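Local coordinates for protein putative adhesin (Bacteroides thetaiotaomicron, PDB 4QDG) that probably serves as an outer-membrane lipoprotein of the FimB/Mfa2 family, thought to anchor fimbriae or to take part in adhesion, at residues K168-D177 against W231-K241. Numbering follows the deposited sequence. Where two conformers were deposited one is given.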
ATOM      1  N   LYS A 168     -12.698   7.542  22.016  1.00 31.83           N
ATOM      2  CA  LYS A 168     -12.122   8.798  22.486  1.00 31.18           C
ATOM      3  C   LYS A 168     -11.194   8.582  23.680  1.00 34.16           C
ATOM      4  O   LYS A 168     -10.412   9.472  24.014  1.00 32.70           O
ATOM      5  CB  LYS A 168     -13.226   9.805  22.844  1.00 33.91           C
ATOM      6  CG  LYS A 168     -14.076  10.250  21.647  1.00 40.50           C
ATOM      7  CD  LYS A 168     -15.206  11.205  22.085  1.00 38.39           C
ATOM      8  CE  LYS A 168     -16.508  10.491  22.319  1.00 47.22           C
ATOM      9  NZ  LYS A 168     -16.626   9.973  23.703  1.00 33.36           N
ATOM     10  N   LYS A 169     -11.262   7.402  24.312  1.00 31.66           N
ATOM     11  CA  LYS A 169     -10.403   7.078  25.439  1.00 32.16           C
ATOM     12  C   LYS A 169      -9.014   6.598  24.975  1.00 33.45           C
ATOM     13  O   LYS A 169      -8.141   6.398  25.811  1.00 31.60           O
ATOM     14  CB  LYS A 169     -11.082   5.989  26.301  1.00 35.98           C
ATOM     15  CG  LYS A 169     -12.256   6.496  27.133  1.00 32.60           C
ATOM     16  CD  LYS A 169     -12.768   5.388  28.017  1.00 36.42           C
ATOM     17  CE  LYS A 169     -13.526   5.927  29.196  1.00 50.97           C
ATOM     18  NZ  LYS A 169     -14.209   4.831  29.929  1.00 67.88           N
ATOM     19  N   PHE A 170      -8.819   6.408  23.643  1.00 30.79           N
ATOM     20  CA  PHE A 170      -7.617   5.806  23.074  1.00 29.62           C
ATOM     21  C   PHE A 170      -6.979   6.535  21.927  1.00 34.44           C
ATOM     22  O   PHE A 170      -7.646   7.162  21.111  1.00 36.47           O
ATOM     23  CB  PHE A 170      -7.933   4.388  22.571  1.00 28.99           C
ATOM     24  CG  PHE A 170      -8.490   3.480  23.635  1.00 29.25           C
ATOM     25  CD1 PHE A 170      -7.644   2.807  24.509  1.00 30.87           C
ATOM     26  CD2 PHE A 170      -9.864   3.281  23.753  1.00 29.21           C
ATOM     27  CE1 PHE A 170      -8.155   1.928  25.458  1.00 30.96           C
ATOM     28  CE2 PHE A 170     -10.375   2.431  24.732  1.00 31.02           C
ATOM     29  CZ  PHE A 170      -9.519   1.756  25.573  1.00 29.01           C
ATOM     30  N   GLU A 171      -5.665   6.382  21.858  1.00 30.55           N
ATOM     31  CA  GLU A 171      -4.775   6.876  20.825  1.00 29.78           C
ATOM     32  C   GLU A 171      -4.244   5.652  20.103  1.00 33.50           C
ATOM     33  O   GLU A 171      -3.854   4.665  20.749  1.00 33.93           O
ATOM     34  CB  GLU A 171      -3.640   7.707  21.428  1.00 31.67           C
ATOM     35  CG  GLU A 171      -4.037   9.132  21.741  1.00 44.93           C
ATOM     36  CD  GLU A 171      -2.965  10.015  22.362  1.00 75.08           C
ATOM     37  OE1 GLU A 171      -1.886   9.499  22.746  1.00 59.45           O
ATOM     38  OE2 GLU A 171      -3.223  11.235  22.486  1.00 74.77           O
ATOM     39  N   PHE A 172      -4.265   5.704  18.767  1.00 28.60           N
ATOM     40  CA  PHE A 172      -3.822   4.612  17.898  1.00 27.60           C
ATOM     41  C   PHE A 172      -2.668   5.088  17.054  1.00 34.59           C
ATOM     42  O   PHE A 172      -2.719   6.195  16.526  1.00 33.99           O
ATOM     43  CB  PHE A 172      -4.956   4.133  16.992  1.00 27.67           C
ATOM     44  CG  PHE A 172      -6.204   3.666  17.708  1.00 28.65           C
ATOM     45  CD1 PHE A 172      -7.131   4.584  18.197  1.00 28.70           C
ATOM     46  CD2 PHE A 172      -6.523   2.307  17.774  1.00 28.12           C
ATOM     47  CE1 PHE A 172      -8.318   4.148  18.784  1.00 30.24           C
ATOM     48  CE2 PHE A 172      -7.702   1.879  18.383  1.00 30.16           C
ATOM     49  CZ  PHE A 172      -8.589   2.795  18.885  1.00 28.91           C
ATOM     50  N   GLU A 173      -1.599   4.274  16.971  1.00 32.60           N
ATOM     51  CA  GLU A 173      -0.408   4.627  16.195  1.00 32.05           C
ATOM     52  C   GLU A 173       0.184   3.434  15.509  1.00 32.99           C
ATOM     53  O   GLU A 173       0.096   2.308  16.012  1.00 30.96           O
ATOM     54  CB  GLU A 173       0.683   5.214  17.100  1.00 34.00           C
ATOM     55  CG  GLU A 173       0.443   6.624  17.574  1.00 50.61           C
ATOM     56  CD  GLU A 173       1.179   7.011  18.847  1.00 72.05           C
ATOM     57  OE1 GLU A 173       1.877   6.159  19.447  1.00 73.08           O
ATOM     58  OE2 GLU A 173       1.040   8.186  19.249  1.00 56.99           O
ATOM     59  N   ILE A 174       0.848   3.705  14.380  1.00 28.23           N
ATOM     60  CA  ILE A 174       1.673   2.752  13.669  1.00 26.70           C
ATOM     61  C   ILE A 174       3.000   3.445  13.479  1.00 29.61           C
ATOM     62  O   ILE A 174       3.042   4.522  12.901  1.00 28.69           O
ATOM     63  CB  ILE A 174       1.099   2.146  12.362  1.00 28.30           C
ATOM     64  CG1 ILE A 174      -0.089   1.232  12.677  1.00 27.74           C
ATOM     65  CG2 ILE A 174       2.189   1.359  11.609  1.00 28.40           C
ATOM     66  CD1 ILE A 174      -0.945   0.777  11.451  1.00 31.25           C
ATOM     67  N   THR A 175       4.065   2.893  14.077  1.00 27.27           N
ATOM     68  CA  THR A 175       5.407   3.395  13.847  1.00 26.29           C
ATOM     69  C   THR A 175       6.063   2.455  12.829  1.00 30.29           C
ATOM     70  O   THR A 175       5.942   1.222  12.917  1.00 27.72           O
ATOM     71  CB  THR A 175       6.224   3.543  15.128  1.00 31.30           C
ATOM     72  OG1 THR A 175       6.172   2.321  15.877  1.00 31.51           O
ATOM     73  CG2 THR A 175       5.817   4.766  15.953  1.00 21.51           C
ATOM     74  N   ASP A 176       6.746   3.050  11.853  1.00 28.09           N
ATOM     75  CA  ASP A 176       7.433   2.308  10.795  1.00 26.45           C
ATOM     76  C   ASP A 176       8.462   3.191  10.165  1.00 28.30           C
ATOM     77  O   ASP A 176       8.469   4.387  10.415  1.00 30.14           O
ATOM     78  CB  ASP A 176       6.415   1.815   9.723  1.00 26.81           C
ATOM     79  CG  ASP A 176       6.840   0.596   8.925  1.00 27.40           C
ATOM     80  OD1 ASP A 176       8.068   0.268   8.921  1.00 26.65           O
ATOM     81  OD2 ASP A 176       5.949  -0.084   8.373  1.00 34.48           O
ATOM     82  N   ASP A 177       9.333   2.607   9.345  1.00 24.07           N
ATOM     83  CA  ASP A 177      10.332   3.328   8.573  1.00 24.70           C
ATOM     84  C   ASP A 177      10.137   2.845   7.135  1.00 29.67           C
ATOM     85  O   ASP A 177      10.876   1.993   6.649  1.00 29.09           O
ATOM     86  CB  ASP A 177      11.759   3.098   9.145  1.00 25.92           C
ATOM     87  CG  ASP A 177      12.844   3.955   8.508  1.00 33.78           C
ATOM     88  OD1 ASP A 177      12.644   4.422   7.352  1.00 33.14           O
ATOM     89  OD2 ASP A 177      13.909   4.141   9.151  1.00 43.47           O
ATOM     90  N   TRP A 231      16.004  -4.627   9.343  1.00 32.08           N
ATOM     91  CA  TRP A 231      16.341  -3.306   9.900  1.00 33.11           C
ATOM     92  C   TRP A 231      15.154  -2.541  10.519  1.00 36.56           C
ATOM     93  O   TRP A 231      15.379  -1.551  11.205  1.00 36.27           O
ATOM     94  CB  TRP A 231      17.085  -2.419   8.878  1.00 32.20           C
ATOM     95  CG  TRP A 231      16.412  -2.246   7.549  1.00 32.30           C
ATOM     96  CD1 TRP A 231      16.625  -2.989   6.423  1.00 35.14           C
ATOM     97  CD2 TRP A 231      15.518  -1.189   7.173  1.00 31.81           C
ATOM     98  NE1 TRP A 231      15.876  -2.493   5.378  1.00 34.50           N
ATOM     99  CE2 TRP A 231      15.217  -1.362   5.801  1.00 35.66           C
ATOM    100  CE3 TRP A 231      14.922  -0.117   7.866  1.00 32.99           C
ATOM    101  CZ2 TRP A 231      14.346  -0.506   5.109  1.00 34.00           C
ATOM    102  CZ3 TRP A 231      14.054   0.724   7.178  1.00 34.25           C
ATOM    103  CH2 TRP A 231      13.771   0.523   5.816  1.00 34.51           C
ATOM    104  N   TYR A 232      13.916  -2.997  10.326  1.00 35.14           N
ATOM    105  CA  TYR A 232      12.775  -2.368  10.979  1.00 33.61           C
ATOM    106  C   TYR A 232      11.684  -3.366  11.239  1.00 38.87           C
ATOM    107  O   TYR A 232      11.368  -4.188  10.393  1.00 37.13           O
ATOM    108  CB  TYR A 232      12.196  -1.125  10.257  1.00 32.34           C
ATOM    109  CG  TYR A 232      11.689  -0.123  11.273  1.00 33.16           C
ATOM    110  CD1 TYR A 232      12.567   0.740  11.917  1.00 35.53           C
ATOM    111  CD2 TYR A 232      10.360  -0.138  11.700  1.00 33.13           C
ATOM    112  CE1 TYR A 232      12.140   1.588  12.929  1.00 34.80           C
ATOM    113  CE2 TYR A 232       9.926   0.694  12.729  1.00 33.51           C
ATOM    114  CZ  TYR A 232      10.819   1.575  13.322  1.00 37.43           C
ATOM    115  OH  TYR A 232      10.462   2.422  14.336  1.00 36.04           O
ATOM    116  N   SER A 233      11.104  -3.261  12.433  1.00 37.45           N
ATOM    117  CA  SER A 233       9.997  -4.075  12.919  1.00 35.99           C
ATOM    118  C   SER A 233       8.814  -3.114  13.200  1.00 36.09           C
ATOM    119  O   SER A 233       8.743  -2.517  14.273  1.00 35.06           O
ATOM    120  CB  SER A 233      10.425  -4.866  14.158  1.00 39.63           C
ATOM    121  OG  SER A 233       9.405  -5.759  14.566  1.00 49.97           O
ATOM    122  N   PRO A 234       7.921  -2.893  12.204  1.00 31.25           N
ATOM    123  CA  PRO A 234       6.790  -1.957  12.417  1.00 30.44           C
ATOM    124  C   PRO A 234       5.921  -2.344  13.624  1.00 31.74           C
ATOM    125  O   PRO A 234       5.664  -3.548  13.875  1.00 27.18           O
ATOM    126  CB  PRO A 234       5.987  -2.047  11.113  1.00 31.10           C
ATOM    127  CG  PRO A 234       6.915  -2.659  10.128  1.00 35.13           C
ATOM    128  CD  PRO A 234       7.878  -3.503  10.860  1.00 31.57           C
ATOM    129  N   LYS A 235       5.483  -1.307  14.358  1.00 27.54           N
ATOM    130  CA  LYS A 235       4.691  -1.496  15.558  0.50 26.76           C
ATOM    131  C   LYS A 235       3.293  -0.877  15.477  1.00 29.72           C
ATOM    132  O   LYS A 235       3.121   0.219  14.935  1.00 28.23           O
ATOM    133  CB  LYS A 235       5.433  -0.904  16.770  0.50 29.20           C
ATOM    134  CG  LYS A 235       6.731  -1.625  17.141  0.50 34.45           C
ATOM    135  CD  LYS A 235       6.500  -2.883  17.983  0.50 38.78           C
ATOM    136  CE  LYS A 235       7.792  -3.580  18.334  0.50 39.12           C
ATOM    137  NZ  LYS A 235       8.362  -4.316  17.175  0.50 39.22           N
ATOM    138  N   LEU A 236       2.291  -1.587  16.050  1.00 25.91           N
ATOM    139  CA  LEU A 236       0.932  -1.085  16.218  1.00 25.55           C
ATOM    140  C   LEU A 236       0.816  -0.797  17.704  1.00 28.71           C
ATOM    141  O   LEU A 236       1.132  -1.668  18.525  1.00 26.29           O
ATOM    142  CB  LEU A 236      -0.197  -1.986  15.716  1.00 25.14           C
ATOM    143  CG  LEU A 236      -1.610  -1.582  16.182  1.00 28.83           C
ATOM    144  CD1 LEU A 236      -2.103  -0.311  15.463  1.00 27.93           C
ATOM    145  CD2 LEU A 236      -2.596  -2.712  15.991  1.00 30.30           C
ATOM    146  N   THR A 237       0.444   0.441  18.060  1.00 28.89           N
ATOM    147  CA  THR A 237       0.339   0.828  19.480  1.00 29.81           C
ATOM    148  C   THR A 237      -1.034   1.409  19.771  1.00 32.75           C
ATOM    149  O   THR A 237      -1.525   2.244  19.004  1.00 32.10           O
ATOM    150  CB  THR A 237       1.477   1.822  19.863  1.00 36.94           C
ATOM    151  OG1 THR A 237       2.736   1.216  19.573  1.00 34.92           O
ATOM    152  CG2 THR A 237       1.458   2.202  21.328  1.00 34.03           C
ATOM    153  N   VAL A 238      -1.648   0.957  20.888  1.00 28.43           N
ATOM    154  CA  VAL A 238      -2.942   1.449  21.343  1.00 27.65           C
ATOM    155  C   VAL A 238      -2.738   1.904  22.800  1.00 32.02           C
ATOM    156  O   VAL A 238      -2.347   1.112  23.657  1.00 31.84           O
ATOM    157  CB  VAL A 238      -4.133   0.470  21.151  1.00 29.66           C
ATOM    158  CG1 VAL A 238      -5.438   1.134  21.598  1.00 28.62           C
ATOM    159  CG2 VAL A 238      -4.251   0.032  19.693  1.00 28.77           C
ATOM    160  N   ARG A 239      -2.928   3.208  23.041  1.00 27.90           N
ATOM    161  CA  ARG A 239      -2.688   3.819  24.346  1.00 28.97           C
ATOM    162  C   ARG A 239      -3.935   4.440  24.935  1.00 33.91           C
ATOM    163  O   ARG A 239      -4.655   5.143  24.206  1.00 32.48           O
ATOM    164  CB  ARG A 239      -1.615   4.901  24.187  1.00 27.24           C
ATOM    165  CG  ARG A 239      -1.000   5.455  25.476  1.00 33.34           C
ATOM    166  CD  ARG A 239       0.267   6.264  25.222  1.00 35.59           C
ATOM    167  NE  ARG A 239       0.099   7.146  24.079  1.00 52.14           N
ATOM    168  CZ  ARG A 239       0.765   7.048  22.933  1.00 63.51           C
ATOM    169  NH1 ARG A 239       1.739   6.153  22.794  1.00 46.07           N
ATOM    170  NH2 ARG A 239       0.486   7.864  21.928  1.00 51.80           N
ATOM    171  N   ARG A 240      -4.196   4.178  26.251  1.00 31.45           N
ATOM    172  CA  ARG A 240      -5.284   4.835  26.999  1.00 32.37           C
ATOM    173  C   ARG A 240      -4.830   6.262  27.265  1.00 36.90           C
ATOM    174  O   ARG A 240      -3.783   6.430  27.895  1.00 35.81           O
ATOM    175  CB  ARG A 240      -5.588   4.137  28.341  1.00 36.17           C
ATOM    176  CG  ARG A 240      -6.196   2.744  28.283  1.00 54.11           C
ATOM    177  CD  ARG A 240      -6.802   2.342  29.636  1.00 57.95           C
ATOM    178  NE  ARG A 240      -5.775   2.133  30.662  1.00 58.91           N
ATOM    179  CZ  ARG A 240      -5.449   0.951  31.181  1.00 70.70           C
ATOM    180  NH1 ARG A 240      -6.097  -0.147  30.813  1.00 54.14           N
ATOM    181  NH2 ARG A 240      -4.487   0.864  32.088  1.00 64.28           N
ATOM    182  N   LYS A 241      -5.569   7.279  26.763  1.00 34.59           N
ATOM    183  CA  LYS A 241      -5.241   8.712  26.897  1.00 35.31           C
ATOM    184  C   LYS A 241      -5.074   9.180  28.362  1.00 41.50           C
ATOM    185  O   LYS A 241      -4.105   9.882  28.671  1.00 41.89           O
ATOM    186  CB  LYS A 241      -6.318   9.566  26.198  1.00 37.00           C
ATOM    187  CG  LYS A 241      -6.004   9.805  24.737  1.00 43.85           C
ATOM    188  CD  LYS A 241      -7.230  10.014  23.893  1.00 55.55           C
ATOM    189  CE  LYS A 241      -7.459  11.435  23.472  1.00 62.92           C
ATOM    190  NZ  LYS A 241      -8.728  11.543  22.711  1.00 69.12           N
TER
HETATM  191  O   HOH W   1       8.742   1.419  16.091  1.00 38.37           O
HETATM  192  O   HOH W   2       4.521   2.455  18.014  1.00 42.47           O
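Arg239 NH2 is gripped by two glutamates, Glu173 OE2 at 2.8 Å and Glu171 OE1 at 3.0 Å, on the face that carries all three residues in an antiparallel sheet whose two central strands are 170-176 and 235-240. Both oxygens sit at the guanidinium edge, near its plane. The Glu171 carboxylate stands almost perpendicular to that plane (86°) and offers OE1 on its anti side, whereas NH2 approaches Glu173 from above the carboxylate. A bend at chi3 (43°) turns the guanidinium toward the neighbouring strand, between the two glutamates, and Glu246, on strand 246-251, makes a further salt bridge to NH1. Beneath this network the backbones pair regularly; Glu171 N donates to Arg239 O at 2.8 Å.

The face carrying Phe172, Ile174, Leu236 and Val238 is largely apolar: Val238 CG1 sits over one face of the Phe172 ring, and Ile174 CG1 meets Leu236 CD1 at 3.8 Å. Phe172 and Ile174 pack against strands 140-159 and 213-223, and Leu236 against 140-159, closing a beta-sandwich core consistent with the transthyretin-like clan. Beyond the paired strands, Asp177 CB makes a CH-pi contact over the Tyr232 ring. One water links Tyr232 OH to Thr175 OG1; a second, 2.7 Å from Thr175 OG1, donates to Thr237 OG1, which is also hydrogen-bonded to Asn249 OD1.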